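Local coordinates for Cbs-cp12 (Microcystis aeruginosa PCC 7806, PDB 5NMU), which probably takes part in the redox regulation of photosynthesis, as a hexameric fusion of a CBS-domain pair with a CP12 domain, at residues A[13-18]-A[38-43]; A[52-57]-A[103-108]; A[140-145]-A[172-177]. All blocks are in the same frame, centred on the assembly; numbering follows the deposited sequence.

Contact 1 (A[13-18]-A[38-43]); sequences QNVVTI and GLIVEP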
ATOM      1  N   GLN A  13      23.150 -15.532  15.194  1.00 50.05           N
ATOM      2  CA  GLN A  13      24.413 -14.930  15.630  1.00 54.70           C
ATOM      3  C   GLN A  13      25.414 -14.881  14.476  1.00 57.91           C
ATOM      4  O   GLN A  13      26.158 -13.868  14.337  1.00 58.57           O
ATOM      5  CB  GLN A  13      25.027 -15.667  16.841  1.00 55.86           C
ATOM      6  CG  GLN A  13      24.459 -15.307  18.233  1.00 57.29           C
ATOM      7  N   ASN A  14      25.452 -15.966  13.690  1.00 58.09           N
ATOM      8  CA  ASN A  14      26.309 -16.055  12.527  1.00 61.38           C
ATOM      9  C   ASN A  14      25.745 -15.113  11.531  1.00 60.38           C
ATOM     10  O   ASN A  14      24.707 -15.402  10.954  1.00 68.41           O
ATOM     11  CB  ASN A  14      26.295 -17.464  11.905  1.00 64.00           C
ATOM     12  CG  ASN A  14      27.183 -18.436  12.653  1.00 69.14           C
ATOM     13  OD1 ASN A  14      27.982 -18.043  13.515  1.00 71.58           O
ATOM     14  ND2 ASN A  14      27.046 -19.719  12.341  1.00 71.19           N
ATOM     15  N   VAL A  15      26.392 -13.980  11.334  1.00 56.38           N
ATOM     16  CA  VAL A  15      25.907 -13.015  10.369  1.00 53.92           C
ATOM     17  C   VAL A  15      27.009 -12.867   9.324  1.00 53.05           C
ATOM     18  O   VAL A  15      28.161 -12.964   9.649  1.00 54.36           O
ATOM     19  CB  VAL A  15      25.479 -11.689  11.015  1.00 52.03           C
ATOM     20  CG1 VAL A  15      26.644 -10.950  11.668  1.00 52.26           C
ATOM     21  CG2 VAL A  15      24.757 -10.822   9.992  1.00 50.42           C
ATOM     22  N   VAL A  16      26.596 -12.715   8.072  1.00 52.16           N
ATOM     23  CA  VAL A  16      27.455 -12.645   6.904  1.00 51.38           C
ATOM     24  C   VAL A  16      27.147 -11.328   6.243  1.00 50.03           C
ATOM     25  O   VAL A  16      25.944 -10.951   6.158  1.00 50.70           O
ATOM     26  CB  VAL A  16      27.022 -13.727   5.861  1.00 51.12           C
ATOM     27  CG1 VAL A  16      28.056 -13.840   4.756  1.00 52.37           C
ATOM     28  CG2 VAL A  16      26.860 -15.068   6.548  1.00 51.82           C
ATOM     29  N   THR A  17      28.194 -10.652   5.757  1.00 47.71           N
ATOM     30  CA  THR A  17      28.029  -9.408   5.033  1.00 45.38           C
ATOM     31  C   THR A  17      28.444  -9.580   3.552  1.00 45.94           C
ATOM     32  O   THR A  17      29.056 -10.568   3.195  1.00 45.98           O
ATOM     33  CB  THR A  17      28.838  -8.267   5.668  1.00 44.39           C
ATOM     34  OG1 THR A  17      30.192  -8.502   5.466  1.00 45.21           O
ATOM     35  CG2 THR A  17      28.621  -8.160   7.168  1.00 44.24           C
ATOM     36  N   ILE A  18      28.100  -8.596   2.721  1.00 43.67           N
ATOM     37  CA  ILE A  18      28.551  -8.530   1.321  1.00 42.89           C
ATOM     38  C   ILE A  18      28.706  -7.066   0.929  1.00 43.41           C
ATOM     39  O   ILE A  18      28.095  -6.149   1.557  1.00 42.31           O
ATOM     40  CB  ILE A  18      27.555  -9.274   0.384  1.00 41.93           C
ATOM     41  CG1 ILE A  18      28.172  -9.518  -1.006  1.00 42.32           C
ATOM     42  CG2 ILE A  18      26.219  -8.558   0.281  1.00 40.24           C
ATOM     43  CD1 ILE A  18      27.366 -10.475  -1.834  1.00 42.51           C
ATOM     44  N   GLY A  38      18.891 -13.405   4.274  1.00 36.27           N
ATOM     45  CA  GLY A  38      19.281 -12.007   4.230  1.00 36.22           C
ATOM     46  C   GLY A  38      20.782 -11.872   4.371  1.00 37.06           C
ATOM     47  O   GLY A  38      21.390 -12.651   5.078  1.00 38.18           O
ATOM     48  N   LEU A  39      21.379 -10.948   3.629  1.00 37.60           N
ATOM     49  CA  LEU A  39      22.768 -10.579   3.794  1.00 38.04           C
ATOM     50  C   LEU A  39      22.841  -9.113   4.144  1.00 37.42           C
ATOM     51  O   LEU A  39      22.162  -8.254   3.545  1.00 35.49           O
ATOM     52  CB  LEU A  39      23.557 -10.741   2.500  1.00 39.27           C
ATOM     53  CG  LEU A  39      23.695 -12.085   1.924  1.00 41.20           C
ATOM     54  CD1 LEU A  39      24.313 -11.959   0.507  1.00 42.41           C
ATOM     55  CD2 LEU A  39      24.545 -12.939   2.862  1.00 43.17           C
ATOM     56  N   ILE A  40      23.719  -8.807   5.091  1.00 38.16           N
ATOM     57  CA  ILE A  40      23.903  -7.428   5.494  1.00 37.23           C
ATOM     58  C   ILE A  40      24.956  -6.806   4.578  1.00 38.45           C
ATOM     59  O   ILE A  40      26.003  -7.406   4.300  1.00 41.47           O
ATOM     60  CB  ILE A  40      24.365  -7.349   6.945  1.00 37.19           C
ATOM     61  CG1 ILE A  40      23.396  -8.048   7.886  1.00 36.74           C
ATOM     62  CG2 ILE A  40      24.622  -5.907   7.312  1.00 36.43           C
ATOM     63  CD1 ILE A  40      21.962  -7.627   7.738  1.00 36.69           C
ATOM     64  N   VAL A  41      24.694  -5.593   4.125  1.00 38.08           N
ATOM     65  CA  VAL A  41      25.613  -4.892   3.253  1.00 38.84           C
ATOM     66  C   VAL A  41      26.608  -4.045   4.091  1.00 40.77           C
ATOM     67  O   VAL A  41      26.210  -3.170   4.922  1.00 37.59           O
ATOM     68  CB  VAL A  41      24.866  -3.974   2.316  1.00 39.29           C
ATOM     69  CG1 VAL A  41      25.841  -3.066   1.546  1.00 39.77           C
ATOM     70  CG2 VAL A  41      23.987  -4.809   1.357  1.00 39.91           C
ATOM     71  N   GLU A  42      27.872  -4.230   3.762  1.00 42.19           N
ATOM     72  CA  GLU A  42      28.996  -3.762   4.561  1.00 44.90           C
ATOM     73  C   GLU A  42      29.136  -2.230   4.457  1.00 43.74           C
ATOM     74  O   GLU A  42      29.238  -1.727   3.379  1.00 43.11           O
ATOM     75  CB  GLU A  42      30.265  -4.466   4.035  1.00 48.17           C
ATOM     76  CG  GLU A  42      31.569  -4.088   4.739  1.00 53.32           C
ATOM     77  CD  GLU A  42      32.721  -5.021   4.368  1.00 56.79           C
ATOM     78  OE1 GLU A  42      32.651  -5.650   3.284  1.00 59.02           O
ATOM     79  OE2 GLU A  42      33.690  -5.118   5.178  1.00 62.73           O
ATOM     80  N   PRO A  43      29.118  -1.494   5.583  1.00 44.01           N
ATOM     81  CA  PRO A  43      29.388  -0.060   5.550  1.00 45.05           C
ATOM     82  C   PRO A  43      30.733   0.204   4.920  1.00 47.52           C
ATOM     83  O   PRO A  43      31.674  -0.550   5.145  1.00 47.88           O
ATOM     84  CB  PRO A  43      29.438   0.316   7.032  1.00 45.64           C
ATOM     85  CG  PRO A  43      28.548  -0.687   7.700  1.00 44.97           C
ATOM     86  CD  PRO A  43      28.782  -1.955   6.946  1.00 44.76           C
TER
HETATM   87  O   HOH W   1      23.333 -13.059   7.067  1.00 41.82           O
HETATM   88  O   HOH W   2      31.324  -7.889   3.207  1.00 54.94           O
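The parallel pairing of strand 17-18 with strand 38-41 closes the beta-alpha-beta unit of the first CBS domain, whose crossover is helix 24-34. Three main-chain hydrogen bonds hold the two together. Ile40 N donates to Val16 O over a long 3.3 Å, and Ile40 O accepts from Ile18 N at 2.9 Å, both in the carbonyl plane. Glu42 N then reaches Ile18 O at 2.9 Å from above that carbonyl plane. Thr17 and Ile40 send their side chains to one face of this mixed sheet, Ile18 and Val41 to the other. On the side facing helix 24-34, Leu39 has its CG anti to the carbonyl carbon (chi1 -63°), and its two methyls meet different neighbours: CD1 meets Ile18 CG2 at 3.9 Å, while CD2 lies alongside Val16 CB at 4.0 Å. Ala27 and Met31 of helix 24-34 pack on the same leucine, and an alanine here would probably loosen the seat of Val16 and Ile18 against that helix. Across the sheet, Val15 CG2, anti to its backbone N, meets Ile40 CG1 at 3.7 Å, the two side chains crossing nearly at right angles. A water bridges Thr17 OG1 and Glu42 OE1, an oxygen that also forms a salt bridge with Arg19.

Contact 2 (A[52-57]-A[103-108]); sequences IVTETD and IRRAPV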
ATOM      1  N   ILE A  52      20.791  -3.959   3.733  1.00 32.57           N
ATOM      2  CA  ILE A  52      20.354  -5.338   3.726  1.00 32.74           C
ATOM      3  C   ILE A  52      19.800  -5.671   2.335  1.00 32.43           C
ATOM      4  O   ILE A  52      19.162  -4.843   1.690  1.00 31.84           O
ATOM      5  CB  ILE A  52      19.305  -5.638   4.845  1.00 32.60           C
ATOM      6  CG1 ILE A  52      19.043  -7.175   4.970  1.00 32.90           C
ATOM      7  CG2 ILE A  52      17.998  -4.867   4.595  1.00 32.47           C
ATOM      8  CD1 ILE A  52      18.356  -7.547   6.269  1.00 32.30           C
ATOM      9  N   VAL A  53      20.069  -6.898   1.907  1.00 34.21           N
ATOM     10  CA  VAL A  53      19.465  -7.505   0.732  1.00 34.82           C
ATOM     11  C   VAL A  53      18.899  -8.871   1.165  1.00 34.42           C
ATOM     12  O   VAL A  53      19.576  -9.651   1.902  1.00 34.16           O
ATOM     13  CB  VAL A  53      20.457  -7.555  -0.457  1.00 35.67           C
ATOM     14  CG1 VAL A  53      21.699  -8.358  -0.191  1.00 36.48           C
ATOM     15  CG2 VAL A  53      19.757  -8.099  -1.676  1.00 37.21           C
ATOM     16  N   THR A  54      17.646  -9.099   0.776  1.00 33.57           N
ATOM     17  CA  THR A  54      16.865 -10.253   1.234  1.00 33.08           C
ATOM     18  C   THR A  54      16.476 -11.142   0.117  1.00 33.68           C
ATOM     19  O   THR A  54      16.518 -10.730  -1.056  1.00 33.87           O
ATOM     20  CB  THR A  54      15.545  -9.849   1.899  1.00 32.36           C
ATOM     21  OG1 THR A  54      14.618  -9.329   0.929  1.00 31.09           O
ATOM     22  CG2 THR A  54      15.802  -8.827   3.025  1.00 31.78           C
ATOM     23  N   GLU A  55      16.074 -12.359   0.474  1.00 33.52           N
ATOM     24  CA  GLU A  55      15.471 -13.286  -0.498  1.00 34.33           C
ATOM     25  C   GLU A  55      14.350 -12.681  -1.347  1.00 34.71           C
ATOM     26  O   GLU A  55      14.227 -13.008  -2.541  1.00 35.96           O
ATOM     27  CB  GLU A  55      14.983 -14.560   0.185  1.00 34.52           C
ATOM     28  CG  GLU A  55      13.884 -14.345   1.227  1.00 35.32           C
ATOM     29  CD  GLU A  55      13.413 -15.635   1.845  1.00 37.15           C
ATOM     30  OE1 GLU A  55      13.975 -16.656   1.493  1.00 38.14           O
ATOM     31  OE2 GLU A  55      12.486 -15.624   2.709  1.00 41.50           O
ATOM     32  N   THR A  56      13.519 -11.859  -0.717  1.00 34.32           N
ATOM     33  CA  THR A  56      12.366 -11.240  -1.328  1.00 35.53           C
ATOM     34  C   THR A  56      12.851 -10.168  -2.294  1.00 35.84           C
ATOM     35  O   THR A  56      12.270 -10.048  -3.379  1.00 37.60           O
ATOM     36  CB  THR A  56      11.370 -10.701  -0.221  1.00 38.02           C
ATOM     37  OG1 THR A  56      10.927 -11.792   0.622  1.00 37.52           O
ATOM     38  CG2 THR A  56      10.184 -10.160  -0.786  1.00 39.28           C
ATOM     39  N   ASP A  57      13.928  -9.432  -1.976  1.00 33.29           N
ATOM     40  CA  ASP A  57      14.470  -8.480  -2.952  1.00 34.00           C
ATOM     41  C   ASP A  57      14.893  -9.227  -4.232  1.00 34.55           C
ATOM     42  O   ASP A  57      14.661  -8.743  -5.363  1.00 33.59           O
ATOM     43  CB  ASP A  57      15.724  -7.717  -2.442  1.00 33.61           C
ATOM     44  CG  ASP A  57      15.444  -6.827  -1.213  1.00 34.12           C
ATOM     45  OD1 ASP A  57      14.424  -6.108  -1.255  1.00 34.40           O
ATOM     46  OD2 ASP A  57      16.246  -6.837  -0.242  1.00 32.69           O
ATOM     47  N   ILE A 103       8.684  -5.342   7.185  1.00 33.67           N
ATOM     48  CA  ILE A 103       9.871  -6.103   6.839  1.00 33.66           C
ATOM     49  C   ILE A 103       9.817  -7.408   7.573  1.00 32.29           C
ATOM     50  O   ILE A 103       8.999  -7.571   8.469  1.00 31.64           O
ATOM     51  CB  ILE A 103      11.190  -5.400   7.196  1.00 34.63           C
ATOM     52  CG1 ILE A 103      11.237  -5.095   8.697  1.00 34.16           C
ATOM     53  CG2 ILE A 103      11.358  -4.151   6.308  1.00 35.85           C
ATOM     54  CD1 ILE A 103      12.529  -4.433   9.119  1.00 35.15           C
ATOM     55  N   ARG A 104      10.675  -8.336   7.188  1.00 31.70           N
ATOM     56  CA  ARG A 104      10.713  -9.667   7.800  1.00 32.09           C
ATOM     57  C   ARG A 104      12.054  -9.952   8.446  1.00 31.41           C
ATOM     58  O   ARG A 104      12.209 -11.014   9.072  1.00 32.13           O
ATOM     59  CB  ARG A 104      10.360 -10.726   6.761  1.00 33.39           C
ATOM     60  CG  ARG A 104       8.883 -10.592   6.359  1.00 36.40           C
ATOM     61  CD  ARG A 104       8.587 -11.071   4.988  1.00 38.03           C
ATOM     62  NE  ARG A 104       9.410 -10.409   3.950  1.00 38.59           N
ATOM     63  CZ  ARG A 104       9.110  -9.312   3.281  1.00 37.30           C
ATOM     64  NH1 ARG A 104       7.978  -8.670   3.496  1.00 37.38           N
ATOM     65  NH2 ARG A 104       9.972  -8.866   2.376  1.00 37.57           N
ATOM     66  N   ARG A 105      12.971  -8.991   8.408  1.00 31.29           N
ATOM     67  CA  ARG A 105      14.396  -9.280   8.616  1.00 33.57           C
ATOM     68  C   ARG A 105      15.192  -7.974   8.843  1.00 32.32           C
ATOM     69  O   ARG A 105      14.953  -7.007   8.132  1.00 31.72           O
ATOM     70  CB  ARG A 105      14.810  -9.867   7.235  1.00 37.16           C
ATOM     71  CG  ARG A 105      15.782 -10.885   7.236  1.00 39.64           C
ATOM     72  CD  ARG A 105      15.800 -11.511   5.835  1.00 38.95           C
ATOM     73  NE  ARG A 105      14.573 -12.223   5.580  1.00 40.29           N
ATOM     74  CZ  ARG A 105      14.202 -13.376   6.111  1.00 39.00           C
ATOM     75  NH1 ARG A 105      14.957 -13.982   6.965  1.00 40.88           N
ATOM     76  NH2 ARG A 105      13.031 -13.905   5.796  1.00 37.83           N
ATOM     77  N   ALA A 106      16.119  -7.929   9.802  1.00 32.65           N
ATOM     78  CA  ALA A 106      16.925  -6.702  10.067  1.00 32.41           C
ATOM     79  C   ALA A 106      18.269  -7.039  10.696  1.00 32.72           C
ATOM     80  O   ALA A 106      18.382  -8.016  11.429  1.00 32.87           O
ATOM     81  CB  ALA A 106      16.161  -5.726  10.938  1.00 31.81           C
ATOM     82  N   PRO A 107      19.308  -6.262  10.376  1.00 33.49           N
ATOM     83  CA  PRO A 107      20.558  -6.475  11.159  1.00 34.09           C
ATOM     84  C   PRO A 107      20.300  -6.072  12.607  1.00 33.97           C
ATOM     85  O   PRO A 107      19.523  -5.136  12.846  1.00 34.21           O
ATOM     86  CB  PRO A 107      21.557  -5.500  10.535  1.00 33.76           C
ATOM     87  CG  PRO A 107      20.693  -4.412   9.987  1.00 34.13           C
ATOM     88  CD  PRO A 107      19.423  -5.107   9.465  1.00 33.14           C
ATOM     89  N   VAL A 108      20.915  -6.813  13.517  1.00 34.28           N
ATOM     90  CA  VAL A 108      21.094  -6.418  14.900  1.00 34.66           C
ATOM     91  C   VAL A 108      22.388  -5.627  15.060  1.00 36.05           C
ATOM     92  O   VAL A 108      23.462  -6.155  14.872  1.00 37.45           O
ATOM     93  CB  VAL A 108      21.068  -7.583  15.880  1.00 34.67           C
ATOM     94  CG1 VAL A 108      21.283  -7.071  17.335  1.00 35.14           C
ATOM     95  CG2 VAL A 108      19.742  -8.316  15.780  1.00 33.89           C
TER
HETATM   96  O   HOH W   3      10.833 -13.698   3.868  1.00 36.27           O
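Two arginines of the second CBS domain reach across to the strand-helix junction of the first, crossing its side chains at steep or oblique angles. Strand 51-54 passes into helix 55-63 here through a capping box: Thr54 OG1 accepts from Asp57 N at 3.0 Å, and Asp57 OD2 takes the N-H of Thr54 in return. Thr54 CG2, anti to the carbonyl carbon, lies obliquely across Arg105 and touches its CD at 3.9 Å, near the plane of the guanidinium at its edge. The arginine bends about its CG-CD bond (chi3 -68°) and crosses Glu55 at about a right angle, carboxylate and guanidinium planes 72° apart. Glu55 OE2 lies 3.6 Å from Arg105 NH2 but well out of the guanidinium plane, so no N-H points at it and the salt bridge is one of charges alone. The other oxygen, Glu55 OE1, is hydrogen-bonded to Ser121 of the second subunit. Arg104, also bent at chi3, crosses Thr56 nearly perpendicularly, its NH2 3.4 Å from Thr56 CG2. Ile52, extended with CG1 anti to its N, sets CD1 4.2 Å from Pro107 CD. A water in the Arg105 guanidinium plane accepts from NH2 at 2.9 Å and donates to Glu55 OE2 at 2.8 Å.

Contact 3 (A[140-145]-A[172-177]); sequences DEIEAA and ELQAEA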
ATOM      1  N   ASP A 140       1.731   2.110  29.871  1.00 41.40           N
ATOM      2  CA  ASP A 140       1.068   3.356  29.509  1.00 40.54           C
ATOM      3  C   ASP A 140      -0.432   3.225  29.844  1.00 38.17           C
ATOM      4  O   ASP A 140      -1.017   4.178  30.378  1.00 36.08           O
ATOM      5  CB  ASP A 140       1.296   3.722  28.036  1.00 42.37           C
ATOM      6  CG  ASP A 140       2.787   3.892  27.685  1.00 45.03           C
ATOM      7  OD1 ASP A 140       3.548   4.533  28.410  1.00 48.47           O
ATOM      8  OD2 ASP A 140       3.236   3.339  26.679  1.00 50.81           O
ATOM      9  N   GLU A 141      -1.030   2.054  29.598  1.00 37.16           N
ATOM     10  CA  GLU A 141      -2.449   1.838  29.912  1.00 39.19           C
ATOM     11  C   GLU A 141      -2.751   1.930  31.407  1.00 37.66           C
ATOM     12  O   GLU A 141      -3.770   2.443  31.773  1.00 37.74           O
ATOM     13  CB  GLU A 141      -2.978   0.467  29.478  1.00 40.84           C
ATOM     14  CG  GLU A 141      -2.944   0.156  28.003  1.00 44.52           C
ATOM     15  CD  GLU A 141      -3.687  -1.130  27.665  1.00 46.02           C
ATOM     16  OE1 GLU A 141      -4.824  -1.319  28.117  1.00 46.19           O
ATOM     17  OE2 GLU A 141      -3.138  -1.921  26.895  1.00 54.04           O
ATOM     18  N   ILE A 142      -1.881   1.328  32.215  1.00 37.87           N
ATOM     19  CA  ILE A 142      -1.937   1.365  33.671  1.00 38.94           C
ATOM     20  C   ILE A 142      -1.820   2.831  34.134  1.00 37.10           C
ATOM     21  O   ILE A 142      -2.656   3.321  34.903  1.00 35.75           O
ATOM     22  CB  ILE A 142      -0.830   0.455  34.308  1.00 40.43           C
ATOM     23  CG1 ILE A 142      -1.096  -1.027  34.025  1.00 41.92           C
ATOM     24  CG2 ILE A 142      -0.705   0.669  35.813  1.00 42.01           C
ATOM     25  CD1 ILE A 142       0.021  -1.943  34.485  1.00 43.60           C
ATOM     26  N   GLU A 143      -0.798   3.523  33.645  1.00 37.37           N
ATOM     27  CA  GLU A 143      -0.586   4.887  34.054  1.00 39.52           C
ATOM     28  C   GLU A 143      -1.833   5.718  33.651  1.00 37.81           C
ATOM     29  O   GLU A 143      -2.379   6.447  34.482  1.00 37.09           O
ATOM     30  CB  GLU A 143       0.747   5.422  33.519  1.00 43.32           C
ATOM     31  CG  GLU A 143       1.138   6.825  34.028  1.00 48.73           C
ATOM     32  CD  GLU A 143       2.562   7.271  33.582  1.00 55.62           C
ATOM     33  OE1 GLU A 143       3.079   8.271  34.173  1.00 60.24           O
ATOM     34  OE2 GLU A 143       3.157   6.661  32.634  1.00 54.22           O
ATOM     35  N   ALA A 144      -2.322   5.572  32.422  1.00 34.37           N
ATOM     36  CA  ALA A 144      -3.548   6.293  32.036  1.00 34.73           C
ATOM     37  C   ALA A 144      -4.781   5.954  32.890  1.00 33.27           C
ATOM     38  O   ALA A 144      -5.608   6.830  33.229  1.00 32.01           O
ATOM     39  CB  ALA A 144      -3.867   6.122  30.511  1.00 35.33           C
ATOM     40  N   ALA A 145      -4.909   4.689  33.217  1.00 32.30           N
ATOM     41  CA  ALA A 145      -6.056   4.244  33.938  1.00 34.36           C
ATOM     42  C   ALA A 145      -6.032   4.738  35.420  1.00 35.37           C
ATOM     43  O   ALA A 145      -7.080   4.982  36.028  1.00 35.45           O
ATOM     44  CB  ALA A 145      -6.130   2.744  33.883  1.00 34.76           C
ATOM     45  N   GLU A 172      -7.044  -4.876  37.302  1.00 49.15           N
ATOM     46  CA  GLU A 172      -7.024  -5.892  36.243  1.00 50.47           C
ATOM     47  C   GLU A 172      -5.803  -5.741  35.367  1.00 48.67           C
ATOM     48  O   GLU A 172      -5.083  -6.718  35.147  1.00 49.16           O
ATOM     49  CB  GLU A 172      -8.322  -5.846  35.408  1.00 53.67           C
ATOM     50  CG  GLU A 172      -9.583  -6.276  36.198  1.00 56.16           C
ATOM     51  CD  GLU A 172      -9.500  -7.733  36.658  1.00 63.58           C
ATOM     52  OE1 GLU A 172      -9.378  -8.606  35.758  1.00 69.20           O
ATOM     53  OE2 GLU A 172      -9.513  -8.012  37.903  1.00 64.45           O
ATOM     54  N   LEU A 173      -5.525  -4.511  34.921  1.00 46.22           N
ATOM     55  CA  LEU A 173      -4.333  -4.252  34.106  1.00 46.05           C
ATOM     56  C   LEU A 173      -3.070  -4.607  34.900  1.00 50.04           C
ATOM     57  O   LEU A 173      -2.169  -5.200  34.332  1.00 48.69           O
ATOM     58  CB  LEU A 173      -4.260  -2.815  33.579  1.00 43.10           C
ATOM     59  CG  LEU A 173      -5.387  -2.358  32.621  1.00 42.28           C
ATOM     60  CD1 LEU A 173      -5.401  -0.851  32.497  1.00 41.08           C
ATOM     61  CD2 LEU A 173      -5.275  -2.967  31.222  1.00 43.34           C
ATOM     62  N   GLN A 174      -3.023  -4.288  36.205  1.00 52.01           N
ATOM     63  CA  GLN A 174      -1.845  -4.607  37.040  1.00 57.01           C
ATOM     64  C   GLN A 174      -1.630  -6.123  37.263  1.00 60.30           C
ATOM     65  O   GLN A 174      -0.484  -6.570  37.291  1.00 61.80           O
ATOM     66  CB  GLN A 174      -1.862  -3.835  38.389  1.00 60.92           C
ATOM     67  CG  GLN A 174      -1.000  -2.548  38.403  1.00 63.26           C
ATOM     68  CD  GLN A 174      -1.426  -1.468  39.410  1.00 67.36           C
ATOM     69  OE1 GLN A 174      -2.299  -1.674  40.281  1.00 71.73           O
ATOM     70  NE2 GLN A 174      -0.802  -0.290  39.293  1.00 69.15           N
ATOM     71  N   ALA A 175      -2.716  -6.896  37.386  1.00 59.71           N
ATOM     72  CA  ALA A 175      -2.650  -8.365  37.558  1.00 63.67           C
ATOM     73  C   ALA A 175      -2.009  -9.021  36.363  1.00 66.46           C
ATOM     74  O   ALA A 175      -1.132  -9.889  36.489  1.00 69.46           O
ATOM     75  CB  ALA A 175      -4.051  -8.935  37.762  1.00 62.88           C
ATOM     76  N   GLU A 176      -2.449  -8.562  35.199  1.00 66.08           N
ATOM     77  CA  GLU A 176      -1.960  -9.037  33.921  1.00 70.17           C
ATOM     78  C   GLU A 176      -0.441  -8.780  33.768  1.00 73.40           C
ATOM     79  O   GLU A 176       0.317  -9.717  33.503  1.00 75.78           O
ATOM     80  CB  GLU A 176      -2.757  -8.357  32.803  1.00 69.21           C
ATOM     81  CG  GLU A 176      -2.735  -9.085  31.469  1.00 72.67           C
ATOM     82  CD  GLU A 176      -3.425  -8.297  30.367  1.00 71.57           C
ATOM     83  OE1 GLU A 176      -4.259  -7.402  30.678  1.00 69.33           O
ATOM     84  OE2 GLU A 176      -3.114  -8.575  29.187  1.00 73.46           O
ATOM     85  N   ALA A 177      -0.002  -7.536  33.994  1.00 72.07           N
ATOM     86  CA  ALA A 177       1.427  -7.164  33.878  1.00 75.50           C
ATOM     87  C   ALA A 177       2.396  -7.941  34.752  1.00 81.20           C
ATOM     88  O   ALA A 177       3.492  -8.214  34.304  1.00 83.47           O
ATOM     89  CB  ALA A 177       1.640  -5.700  34.164  1.00 73.61           C
TER
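Segments 140-145 and 172-177 are turns of two helices that run antiparallel, their axes 9.7 Å apart at closest and their directions 156° apart, with Ile142 and Leu173 bringing the backbones nearest. They belong to helices 138-156 and 161-178, the helical hairpin of the CP12 domain, in which a disulfide joins Cys153 and Cys163 at the turn end. Ile142 and Leu173 slide past each other in opposite directions, so that Ile142 CG1 rests 3.7 Å from Leu173 CB. With its CG1 anti to the carbonyl carbon (chi1 -67°) and the chain extended to CD1, Ile142 carries its tip on to Ala177 CB at 4.1 Å. Its other branch, CG2, anti to the backbone N, is crossed at about a right angle by Gln174, whose NE2 comes within 3.6 Å. Leu173 has CG anti to its carbonyl carbon, and its two methyls meet different partners on the facing helix. CD1 approaches Ala145 CB at 3.9 Å; CD2 meets Glu141 OE1 at 3.5 Å, the glutamate crossing the leucine at about a right angle. That carboxylate oxygen is also in a salt bridge with Arg135, which pairs with Glu176 OE1 as well and so sits between two acidic groups whose oxygens, Glu141 OE1 and Glu176 OE1, stay 6.6 Å apart. Ala145 is packed in turn by Val169 and Val170. Cohesion between these two segments is thus largely apolar, while the shared arginine would be expected to lower the repulsion between the flanking glutamates.

Overall arrangement
Contacts 1 and 2 are neighbours in the CBS part of the chain, their centres 10 Å apart. They meet through the antiparallel pair of strands 38-41 and 51-54, where Leu39 N probably donates to Val53 O at 2.8 Å, and through Ile40 CD1, packed 3.5 Å from Pro107 CB of the second CBS domain. Together they carry one sheet from its outer strand to the interface between the two CBS domains. Contact 3, in the CP12 hairpin, stands apart: its centre is about 40 Å from that of contact 1 and 35 Å from that of contact 2. Its helix 138-156 instead meets a third subunit, where Glu143 forms salt bridges with Arg19 and Arg44 of that subunit.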